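Local structure of ribonuclease VapC2 (Rickettsia felis, 3ZVK) at residues M1-L5 with N31-S37; L41-Q45 with Q58-D62; I102-I107 with F121-L127; T112-I118 with I128-K134. The protein acts as the ribonuclease toxin of a type II toxin-antitoxin pair, cutting single-stranded RNA with magnesium as cofactor, inhibiting growth when expressed and forming complexes with its antitoxin VapB2. The protein carries 1 engineered substitution. The contacts are given in a common frame with arbitrary orientation. Numbering follows the deposited sequence.

Overall arrangement
Interactions 1 and 4 pair strands of one parallel sheet (order 69-71, 33-37, 2-5, 112-115, 128-131), centres about 13 Å apart. Interactions 1 and 2 come first, in series. Interaction 3 packs helix 97-109 against the loop before the last strand, its centre about 11 Å from that of interaction 4, with which its segments alternate; its His105 meets Ser37 of interaction 1. Interaction 2 joins helices 38-50 and 54-65 beyond strand 33-37, its centre about 23 Å from that of interaction 3, and reaches interaction 1 through Ile36. Together they outline a PIN domain: a core near the predicted Mg(2+) site at substituted Gly6, and a helical pair touching antitoxin chains and a second toxin subunit.

Interaction 1: residues M1-L5 with N31-S37; sequences MIYML and NNTIAIS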
# COMPACT_ATOMS: atom_id res chain seq x y z
N MET A 1 -32.04 -9.34 1.16
CA MET A 1 -31.46 -8.23 1.90
C MET A 1 -30.43 -8.69 2.92
O MET A 1 -30.11 -9.87 2.95
CB MET A 1 -32.57 -7.38 2.55
CG MET A 1 -33.14 -7.94 3.84
SD MET A 1 -33.79 -6.70 5.00
CE MET A 1 -32.61 -5.41 4.89
N ILE A 2 -29.89 -7.77 3.73
CA ILE A 2 -28.90 -8.08 4.77
C ILE A 2 -29.60 -8.21 6.13
O ILE A 2 -30.35 -7.33 6.54
CB ILE A 2 -27.73 -7.04 4.82
CG1 ILE A 2 -27.03 -6.92 3.45
CG2 ILE A 2 -26.72 -7.38 5.93
CD1 ILE A 2 -26.04 -5.76 3.31
N TYR A 3 -29.33 -9.32 6.83
CA TYR A 3 -29.80 -9.53 8.18
C TYR A 3 -28.56 -9.54 9.06
O TYR A 3 -27.71 -10.41 8.90
CB TYR A 3 -30.55 -10.87 8.31
CG TYR A 3 -31.98 -10.79 7.84
CD1 TYR A 3 -32.30 -10.90 6.49
CD2 TYR A 3 -33.03 -10.59 8.75
CE1 TYR A 3 -33.62 -10.83 6.05
CE2 TYR A 3 -34.35 -10.52 8.32
CZ TYR A 3 -34.65 -10.66 6.97
OH TYR A 3 -35.95 -10.60 6.50
N MET A 4 -28.42 -8.55 9.95
CA MET A 4 -27.28 -8.48 10.86
C MET A 4 -27.75 -8.97 12.23
O MET A 4 -28.80 -8.52 12.72
CB MET A 4 -26.72 -7.05 10.95
CG MET A 4 -26.21 -6.55 9.63
SD MET A 4 -25.29 -5.01 9.68
CE MET A 4 -23.70 -5.63 10.16
N LEU A 5 -27.03 -9.94 12.82
CA LEU A 5 -27.42 -10.46 14.14
C LEU A 5 -26.75 -9.67 15.24
O LEU A 5 -25.57 -9.31 15.13
CB LEU A 5 -27.09 -11.96 14.32
CG LEU A 5 -27.38 -12.88 13.15
CD1 LEU A 5 -26.71 -14.24 13.36
CD2 LEU A 5 -28.88 -12.99 12.91
N ASN A 31 -32.21 -16.61 0.37
CA ASN A 31 -32.43 -15.43 -0.47
C ASN A 31 -31.79 -14.14 0.09
O ASN A 31 -31.86 -13.10 -0.55
CB ASN A 31 -33.95 -15.23 -0.68
CG ASN A 31 -34.67 -16.43 -1.23
OD1 ASN A 31 -34.46 -16.84 -2.37
ND2 ASN A 31 -35.54 -17.02 -0.43
N ASN A 32 -31.19 -14.21 1.28
CA ASN A 32 -30.61 -13.05 1.97
C ASN A 32 -29.22 -13.33 2.48
O ASN A 32 -28.80 -14.48 2.48
CB ASN A 32 -31.53 -12.61 3.14
CG ASN A 32 -32.97 -12.49 2.77
OD1 ASN A 32 -33.41 -11.53 2.15
ND2 ASN A 32 -33.73 -13.51 3.06
N THR A 33 -28.51 -12.28 2.92
CA THR A 33 -27.17 -12.37 3.50
C THR A 33 -27.26 -12.27 5.01
O THR A 33 -27.80 -11.30 5.55
CB THR A 33 -26.28 -11.24 2.95
OG1 THR A 33 -26.20 -11.33 1.52
CG2 THR A 33 -24.88 -11.27 3.54
N ILE A 34 -26.71 -13.29 5.70
CA ILE A 34 -26.61 -13.31 7.15
C ILE A 34 -25.25 -12.77 7.51
O ILE A 34 -24.23 -13.29 7.04
CB ILE A 34 -26.92 -14.68 7.76
CG1 ILE A 34 -28.43 -15.04 7.46
CG2 ILE A 34 -26.66 -14.62 9.31
CD1 ILE A 34 -28.71 -16.43 7.49
N ALA A 35 -25.23 -11.71 8.35
CA ALA A 35 -23.99 -11.07 8.79
C ALA A 35 -23.95 -10.67 10.26
O ALA A 35 -24.96 -10.73 10.96
CB ALA A 35 -23.72 -9.85 7.92
N ILE A 36 -22.76 -10.28 10.74
CA ILE A 36 -22.51 -9.69 12.06
C ILE A 36 -21.56 -8.54 11.88
O ILE A 36 -20.70 -8.56 11.01
CB ILE A 36 -22.07 -10.62 13.24
CG1 ILE A 36 -20.72 -11.31 13.00
CG2 ILE A 36 -23.20 -11.56 13.70
CD1 ILE A 36 -20.00 -11.74 14.26
N SER A 37 -21.71 -7.53 12.71
CA SER A 37 -20.83 -6.38 12.74
C SER A 37 -19.54 -6.86 13.39
O SER A 37 -19.57 -7.74 14.24
CB SER A 37 -21.45 -5.31 13.64
OG SER A 37 -20.62 -4.16 13.67
O HOH W 1 -24.38 -7.26 13.74
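Strands 2-5 and 33-37 run parallel, and their backbone groups are satisfied in a staggered ladder. Thr33 N donates to Met1 O (2.9 Å), Tyr3 N to Thr33 O (2.8 Å), Ala35 N to Tyr3 O (2.9 Å) and Leu5 N to Ala35 O (2.9 Å). Ile2 and Met4 turn their own amide groups the other way, to strand 112-115, while Ile34 and Ile36 bond to Glu69, so both strands are interior to the sheet. This is the first beta-alpha-beta unit of the PIN domain: helices 7-16 and 19-29 fill the connection between two adjacent parallel strands. At its start the N-terminal nitrogen, Met1 N, is held by Asn32 OD1 at 2.8 Å, and Asn32 ND2 is taken by Leu28 O. Beyond the last direct bond the strands splay, and one water fills the gap, donating to Leu5 O (2.7 Å) and accepting from Ser37 N (2.9 Å). Ser37 OG bonds to His105 and also caps Ile39 N at the start of the next helix. Ile2, Met4, Thr33 and Ala35 share one face of the sheet; on the other, Leu5 CD1 meets Ile34 CG2 at 4.1 Å, and Trp46 of the VapB antitoxin chain packs on Ile34.

Interaction 2: residues L41-Q45 with Q58-D62; sequences LAELQ and QSKLD
Two helical segments, 41-45 and 58-62, run nearly antiparallel, their short axes 155° apart in direction and 11.6 Å apart at closest approach. Both are regular alpha helix, with Gln45 N bonded to Leu41 O and Asp62 N to Gln58 O, each at 2.8 Å. The CA atoms of Leu44 and Leu61 lie 7.6 Å apart, those of Gln45 and Gln58 7.9 Å. Side chains bridge the gap. Gln58 (chi1 t, chi2 p, chi3 68°) and Gln45 (m, m, 155°) set their amides head to head: Gln58 NE2 donates to Gln45 OE1 and Gln45 NE2 to Gln58 OE1, both at 3.0 Å. The other hydrogen of Gln58 NE2 goes to Asp62 OD1 (2.9 Å), one turn on. Leu61 (t, p) points across and fills the space between the helices, its CD1 3.8 Å from CD1 of Leu44 (m, t) and 4.3 Å from CD1 of Leu41 (t, p), its CD2 3.4 Å from Gln45 OE1. Leu33 of one VapB chain packs on both glutamines. The arrangement is a helical hairpin of the VapC PIN domain, in contact here with antitoxin chains and a second toxin subunit.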
# COMPACT_ATOMS: atom_id res chain seq x y z
N LEU A 41 -18.59 -9.15 16.97
CA LEU A 41 -17.44 -10.06 17.06
C LEU A 41 -16.48 -9.68 18.17
O LEU A 41 -15.98 -10.56 18.87
CB LEU A 41 -16.74 -10.24 15.71
CG LEU A 41 -15.64 -11.30 15.67
CD1 LEU A 41 -16.16 -12.72 16.07
CD2 LEU A 41 -14.83 -11.22 14.39
N ALA A 42 -16.31 -8.36 18.41
CA ALA A 42 -15.49 -7.84 19.51
C ALA A 42 -16.07 -8.35 20.83
O ALA A 42 -15.34 -8.87 21.66
CB ALA A 42 -15.47 -6.33 19.48
N GLU A 43 -17.41 -8.25 20.98
CA GLU A 43 -18.12 -8.72 22.18
C GLU A 43 -18.01 -10.24 22.35
O GLU A 43 -17.76 -10.71 23.45
CB GLU A 43 -19.58 -8.27 22.15
CG GLU A 43 -19.80 -6.77 22.23
CD GLU A 43 -19.56 -6.09 23.56
OE1 GLU A 43 -19.77 -6.72 24.62
OE2 GLU A 43 -19.12 -4.92 23.55
N LEU A 44 -18.16 -11.00 21.27
CA LEU A 44 -18.08 -12.46 21.29
C LEU A 44 -16.65 -12.94 21.61
O LEU A 44 -16.47 -13.86 22.40
CB LEU A 44 -18.61 -13.06 19.96
CG LEU A 44 -20.09 -12.81 19.62
CD1 LEU A 44 -20.38 -13.33 18.23
CD2 LEU A 44 -21.07 -13.42 20.68
N GLN A 45 -15.63 -12.26 21.06
CA GLN A 45 -14.22 -12.55 21.37
C GLN A 45 -13.90 -12.25 22.86
O GLN A 45 -13.16 -13.00 23.50
CB GLN A 45 -13.28 -11.81 20.42
CG GLN A 45 -13.11 -12.49 19.04
CD GLN A 45 -12.48 -13.88 19.09
OE1 GLN A 45 -12.69 -14.69 18.22
NE2 GLN A 45 -11.73 -14.22 20.13
N GLN A 58 -13.91 -20.84 21.77
CA GLN A 58 -13.37 -20.31 20.52
C GLN A 58 -13.84 -21.20 19.37
O GLN A 58 -14.33 -20.68 18.37
CB GLN A 58 -11.84 -20.21 20.57
CG GLN A 58 -11.24 -19.46 19.39
CD GLN A 58 -11.69 -18.02 19.26
OE1 GLN A 58 -11.37 -17.18 20.07
NE2 GLN A 58 -12.35 -17.68 18.17
N SER A 59 -13.74 -22.54 19.53
CA SER A 59 -14.18 -23.55 18.58
C SER A 59 -15.63 -23.35 18.19
O SER A 59 -15.92 -23.32 17.00
CB SER A 59 -13.99 -24.95 19.15
OG SER A 59 -12.61 -25.23 19.31
N LYS A 60 -16.53 -23.19 19.18
CA LYS A 60 -17.96 -22.98 18.99
C LYS A 60 -18.22 -21.67 18.24
O LYS A 60 -19.01 -21.66 17.31
CB LYS A 60 -18.70 -22.95 20.34
CG LYS A 60 -18.97 -24.30 20.96
CD LYS A 60 -19.54 -24.12 22.36
CE LYS A 60 -21.05 -24.13 22.35
NZ LYS A 60 -21.62 -23.88 23.69
N LEU A 61 -17.52 -20.59 18.61
CA LEU A 61 -17.61 -19.30 17.94
C LEU A 61 -17.13 -19.44 16.47
O LEU A 61 -17.82 -18.96 15.59
CB LEU A 61 -16.79 -18.23 18.71
CG LEU A 61 -16.64 -16.82 18.06
CD1 LEU A 61 -17.99 -16.22 17.72
CD2 LEU A 61 -15.79 -15.89 18.92
N ASP A 62 -15.99 -20.14 16.22
CA ASP A 62 -15.45 -20.36 14.87
C ASP A 62 -16.46 -21.08 13.96
O ASP A 62 -16.62 -20.68 12.80
CB ASP A 62 -14.11 -21.12 14.91
CG ASP A 62 -12.94 -20.42 15.60
OD1 ASP A 62 -13.04 -19.20 15.86
OD2 ASP A 62 -11.91 -21.10 15.87

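Interaction 3: residues I102-I107 with F121-L127; sequences IASHAI and FKRIPNL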
# COMPACT_ATOMS: atom_id res chain seq x y z
N ILE A 102 -23.57 -1.02 17.08
CA ILE A 102 -24.20 -2.15 16.42
C ILE A 102 -25.43 -1.69 15.64
O ILE A 102 -25.55 -2.06 14.48
CB ILE A 102 -24.50 -3.31 17.44
CG1 ILE A 102 -23.17 -3.99 17.85
CG2 ILE A 102 -25.48 -4.35 16.87
CD1 ILE A 102 -23.12 -4.48 19.33
N ALA A 103 -26.31 -0.87 16.27
CA ALA A 103 -27.55 -0.32 15.69
C ALA A 103 -27.23 0.62 14.53
O ALA A 103 -27.85 0.50 13.47
CB ALA A 103 -28.37 0.40 16.76
N SER A 104 -26.23 1.50 14.72
CA SER A 104 -25.72 2.47 13.72
C SER A 104 -25.29 1.75 12.46
O SER A 104 -25.53 2.23 11.36
CB SER A 104 -24.49 3.20 14.27
OG SER A 104 -24.86 3.96 15.41
N HIS A 105 -24.60 0.61 12.65
CA HIS A 105 -24.06 -0.27 11.61
C HIS A 105 -25.18 -0.88 10.78
O HIS A 105 -25.09 -0.81 9.56
CB HIS A 105 -23.13 -1.34 12.21
CG HIS A 105 -22.16 -1.91 11.22
ND1 HIS A 105 -21.19 -2.81 11.61
CD2 HIS A 105 -22.06 -1.72 9.89
CE1 HIS A 105 -20.52 -3.11 10.52
NE2 HIS A 105 -20.99 -2.46 9.47
N ALA A 106 -26.25 -1.41 11.42
CA ALA A 106 -27.42 -1.95 10.70
C ALA A 106 -28.10 -0.82 9.91
O ALA A 106 -28.43 -1.03 8.74
CB ALA A 106 -28.40 -2.60 11.67
N ILE A 107 -28.25 0.38 10.50
CA ILE A 107 -28.85 1.53 9.84
C ILE A 107 -28.03 1.89 8.60
O ILE A 107 -28.60 2.03 7.51
CB ILE A 107 -29.07 2.74 10.81
CG1 ILE A 107 -30.13 2.45 11.88
CG2 ILE A 107 -29.49 4.01 10.05
CD1 ILE A 107 -30.07 3.31 13.15
N PHE A 121 -32.45 -3.20 21.94
CA PHE A 121 -32.61 -2.04 21.04
C PHE A 121 -34.03 -1.56 21.23
O PHE A 121 -34.98 -2.20 20.76
CB PHE A 121 -32.31 -2.40 19.58
CG PHE A 121 -30.97 -3.06 19.39
CD1 PHE A 121 -29.81 -2.31 19.39
CD2 PHE A 121 -30.88 -4.43 19.27
CE1 PHE A 121 -28.56 -2.92 19.23
CE2 PHE A 121 -29.63 -5.05 19.10
CZ PHE A 121 -28.48 -4.29 19.10
N LYS A 122 -34.17 -0.48 21.98
CA LYS A 122 -35.48 0.02 22.39
C LYS A 122 -36.29 0.82 21.37
O LYS A 122 -36.94 0.25 20.49
CB LYS A 122 -35.36 0.75 23.72
CG LYS A 122 -35.46 -0.18 24.91
N ARG A 123 -36.32 2.14 21.58
CA ARG A 123 -37.04 3.12 20.77
C ARG A 123 -35.94 3.84 20.00
O ARG A 123 -35.52 4.94 20.34
CB ARG A 123 -37.86 4.06 21.69
CG ARG A 123 -38.70 5.14 21.00
CD ARG A 123 -38.63 6.43 21.79
NE ARG A 123 -39.95 7.04 21.98
CZ ARG A 123 -40.20 8.06 22.80
NH1 ARG A 123 -39.22 8.59 23.53
NH2 ARG A 123 -41.43 8.55 22.90
N ILE A 124 -35.41 3.13 19.00
CA ILE A 124 -34.33 3.59 18.13
C ILE A 124 -34.88 3.89 16.73
O ILE A 124 -35.44 3.00 16.06
CB ILE A 124 -33.03 2.71 18.20
CG1 ILE A 124 -33.21 1.28 17.67
CG2 ILE A 124 -32.40 2.71 19.60
CD1 ILE A 124 -34.38 0.36 18.28
N PRO A 125 -34.84 5.18 16.33
CA PRO A 125 -35.42 5.59 15.04
C PRO A 125 -34.63 5.13 13.83
O PRO A 125 -33.41 4.98 13.89
CB PRO A 125 -35.46 7.13 15.15
CG PRO A 125 -35.23 7.43 16.62
CD PRO A 125 -34.31 6.35 17.06
N ASN A 126 -35.36 4.93 12.70
CA ASN A 126 -34.83 4.49 11.40
C ASN A 126 -34.21 3.07 11.39
O ASN A 126 -33.57 2.69 10.41
CB ASN A 126 -33.87 5.53 10.76
CG ASN A 126 -34.19 6.99 11.01
OD1 ASN A 126 -35.27 7.50 10.70
ND2 ASN A 126 -33.21 7.69 11.55
N LEU A 127 -34.44 2.28 12.47
CA LEU A 127 -33.90 0.94 12.58
C LEU A 127 -34.95 -0.14 12.35
O LEU A 127 -35.96 -0.18 13.04
CB LEU A 127 -33.17 0.75 13.93
CG LEU A 127 -32.50 -0.60 14.20
CD1 LEU A 127 -31.15 -0.68 13.58
CD2 LEU A 127 -32.31 -0.81 15.64
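Helix 97-109 lies on one face of the parallel sheet of the PIN domain, and the irregular loop 121-127, which leads from strand 112-115 to the edge strand 128-131, closes over its flank. No hydrogen bond joins the two segments; the fit depends on side-chain shape. Phe121 and Leu127, at the two ends of the loop, supply most of the apolar surface. With chi1 m, Phe121 turns its ring in toward the helix, bringing CZ to 3.7 Å from Ile102 CG2 and CD1 to 4.0 Å from Ala103 CB. The ring also touches Leu113 and Thr115 of the sheet, so it fills the space between helix and strand. Leu127 has its CA-to-CB bond sideways, but chi1 t and chi2 p carry its methyls inward: CD1 lies 3.9 Å from Ala106 CB and CD2 4.3 Å from Ala103 CB. The two alanines leave room for this approach. Between these ends, Ile124 to Leu127 form a type II beta turn, with Asn126 in a left-handed conformation (phi 64°, psi 13°). The turn brings its backbone up to Ile107, whose extended m,t side chain lies along it. Ile107 CD1 approaches Pro125 O at 3.8 Å, while Ile107 CG1 lies 3.7 Å from both Asn126 O and Leu127 CD1.

Interaction 4: residues T112-I118 with I128-K134; sequences TLVTNNI and ILENWDK
Four backbone hydrogen bonds join segments 112-118 and 128-134 as parallel strands, the edge pair of the PIN domain sheet: Leu113 N to Ile128 O (2.8 Å), Glu130 N to Leu113 O (3.0 Å, the most bent), Thr115 N to Glu130 O (2.8 Å) and Trp132 N to Thr115 O (2.8 Å). The register pairs Leu113 with Leu129, Val114 with Glu130 and Thr115 with Asn131, CA atoms 4.7 to 4.9 Å apart. Both backbones are extended, and the axes of strands 112-115 and 128-131 cross at -30°, 4.5 Å apart at closest. Trp132 NE1 donates to Glu130 OE2 at 2.9 Å, with Glu130 reaching out by chi1 t and chi2 t. With chi1 m and chi2 near 0°, the Trp132 indole lies against Val114 (chi1 t), whose CG1 sits 3.6 Å from the centroid of the five-membered ring, over its face: a CH-pi contact. Thr112 CG2 touches Glu130 CB at 3.7 Å on this same face. On the opposite face, Leu113 CB packs on Leu129 CD1 (3.8 Å) and Thr115 CG2 on Leu129 CD2 (3.7 Å). Past the strands, Lys134 folds back until its CE is 3.2 Å from Asn116 ND2; Asn116 OD1 bonds to Tyr21. Strand 128-131 is the sheet's outermost here, strand 112-115 bonds on to strand 2-5, and helix 19-29 covers Trp132 through Asn24, Leu25 and Leu28.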
# COMPACT_ATOMS: atom_id res chain seq x y z
N THR A 112 -31.71 -5.44 8.49
CA THR A 112 -32.64 -5.80 9.54
C THR A 112 -31.77 -6.28 10.70
O THR A 112 -30.93 -7.19 10.52
CB THR A 112 -33.59 -6.90 9.09
OG1 THR A 112 -34.40 -6.42 8.02
CG2 THR A 112 -34.49 -7.38 10.21
N LEU A 113 -31.95 -5.65 11.88
CA LEU A 113 -31.19 -6.05 13.05
C LEU A 113 -31.99 -7.07 13.83
O LEU A 113 -33.15 -6.82 14.18
CB LEU A 113 -30.81 -4.84 13.92
CG LEU A 113 -29.92 -5.10 15.15
CD1 LEU A 113 -28.57 -5.72 14.78
CD2 LEU A 113 -29.68 -3.82 15.85
N VAL A 114 -31.38 -8.22 14.07
CA VAL A 114 -32.00 -9.35 14.74
C VAL A 114 -31.73 -9.34 16.22
O VAL A 114 -30.57 -9.33 16.65
CB VAL A 114 -31.68 -10.69 14.08
CG1 VAL A 114 -32.52 -11.81 14.68
CG2 VAL A 114 -31.86 -10.63 12.55
N THR A 115 -32.81 -9.36 17.01
CA THR A 115 -32.80 -9.28 18.45
C THR A 115 -33.47 -10.47 19.15
O THR A 115 -34.17 -11.23 18.50
CB THR A 115 -33.24 -7.89 18.91
OG1 THR A 115 -32.88 -7.74 20.28
CG2 THR A 115 -34.73 -7.63 18.68
N ASN A 116 -33.22 -10.59 20.47
CA ASN A 116 -33.63 -11.61 21.47
C ASN A 116 -34.71 -11.07 22.45
O ASN A 116 -35.37 -11.85 23.14
CB ASN A 116 -32.37 -11.89 22.37
CG ASN A 116 -31.92 -13.32 22.42
OD1 ASN A 116 -31.93 -14.04 21.44
ND2 ASN A 116 -31.41 -13.75 23.54
N ASN A 117 -34.79 -9.72 22.60
CA ASN A 117 -35.65 -9.01 23.55
C ASN A 117 -35.86 -7.53 23.18
O ASN A 117 -35.14 -6.96 22.35
CB ASN A 117 -35.08 -9.10 24.99
CG ASN A 117 -33.59 -8.85 25.11
OD1 ASN A 117 -33.07 -7.79 24.72
ND2 ASN A 117 -32.87 -9.81 25.67
N ILE A 118 -36.85 -6.91 23.85
CA ILE A 118 -37.23 -5.50 23.67
C ILE A 118 -36.25 -4.51 24.33
O ILE A 118 -36.18 -3.34 23.92
CB ILE A 118 -38.71 -5.25 24.08
CG1 ILE A 118 -39.00 -5.71 25.53
CG2 ILE A 118 -39.65 -5.92 23.07
CD1 ILE A 118 -40.11 -4.90 26.28
N ILE A 128 -34.69 -1.02 11.36
CA ILE A 128 -35.54 -2.18 11.07
C ILE A 128 -35.07 -3.31 12.02
O ILE A 128 -33.88 -3.65 12.09
CB ILE A 128 -35.53 -2.63 9.59
CG1 ILE A 128 -35.43 -1.44 8.59
CG2 ILE A 128 -36.74 -3.54 9.31
CD1 ILE A 128 -34.61 -1.73 7.23
N LEU A 129 -36.02 -3.85 12.79
CA LEU A 129 -35.79 -4.90 13.79
C LEU A 129 -36.64 -6.12 13.54
O LEU A 129 -37.72 -6.03 12.96
CB LEU A 129 -36.10 -4.36 15.20
CG LEU A 129 -35.11 -4.63 16.36
CD1 LEU A 129 -33.77 -3.89 16.19
CD2 LEU A 129 -35.72 -4.19 17.68
N GLU A 130 -36.14 -7.27 14.02
CA GLU A 130 -36.81 -8.56 13.94
C GLU A 130 -36.41 -9.29 15.21
O GLU A 130 -35.23 -9.42 15.52
CB GLU A 130 -36.45 -9.34 12.67
CG GLU A 130 -37.39 -10.50 12.41
CD GLU A 130 -37.22 -11.19 11.07
OE1 GLU A 130 -37.70 -10.67 10.04
OE2 GLU A 130 -36.69 -12.32 11.09
N ASN A 131 -37.40 -9.67 16.00
CA ASN A 131 -37.23 -10.34 17.28
C ASN A 131 -37.45 -11.84 17.13
O ASN A 131 -38.52 -12.27 16.67
CB ASN A 131 -38.21 -9.75 18.32
CG ASN A 131 -37.90 -10.09 19.76
OD1 ASN A 131 -37.90 -11.26 20.17
ND2 ASN A 131 -37.73 -9.06 20.57
N TRP A 132 -36.44 -12.65 17.54
CA TRP A 132 -36.56 -14.09 17.56
C TRP A 132 -36.72 -14.47 19.02
O TRP A 132 -35.80 -14.30 19.80
CB TRP A 132 -35.37 -14.79 16.88
CG TRP A 132 -35.19 -14.53 15.41
CD1 TRP A 132 -36.01 -13.82 14.58
CD2 TRP A 132 -34.09 -14.96 14.59
NE1 TRP A 132 -35.49 -13.77 13.31
CE2 TRP A 132 -34.32 -14.47 13.29
CE3 TRP A 132 -32.90 -15.66 14.86
CZ2 TRP A 132 -33.41 -14.69 12.25
CZ3 TRP A 132 -32.03 -15.92 13.81
CH2 TRP A 132 -32.27 -15.40 12.53
N ASP A 133 -37.90 -14.89 19.41
CA ASP A 133 -38.17 -15.24 20.81
C ASP A 133 -37.34 -16.44 21.25
O ASP A 133 -37.16 -17.38 20.48
CB ASP A 133 -39.68 -15.46 21.03
CG ASP A 133 -40.56 -14.26 20.70
OD1 ASP A 133 -40.41 -13.70 19.59
OD2 ASP A 133 -41.42 -13.92 21.53
N LYS A 134 -36.80 -16.38 22.47
CA LYS A 134 -35.98 -17.46 23.08
C LYS A 134 -36.87 -18.68 23.39
O LYS A 134 -36.38 -19.81 23.42
CB LYS A 134 -35.28 -16.97 24.36
CG LYS A 134 -34.42 -15.71 24.19
CD LYS A 134 -33.65 -15.39 25.47
CE LYS A 134 -33.70 -13.92 25.81
NZ LYS A 134 -34.58 -13.65 26.96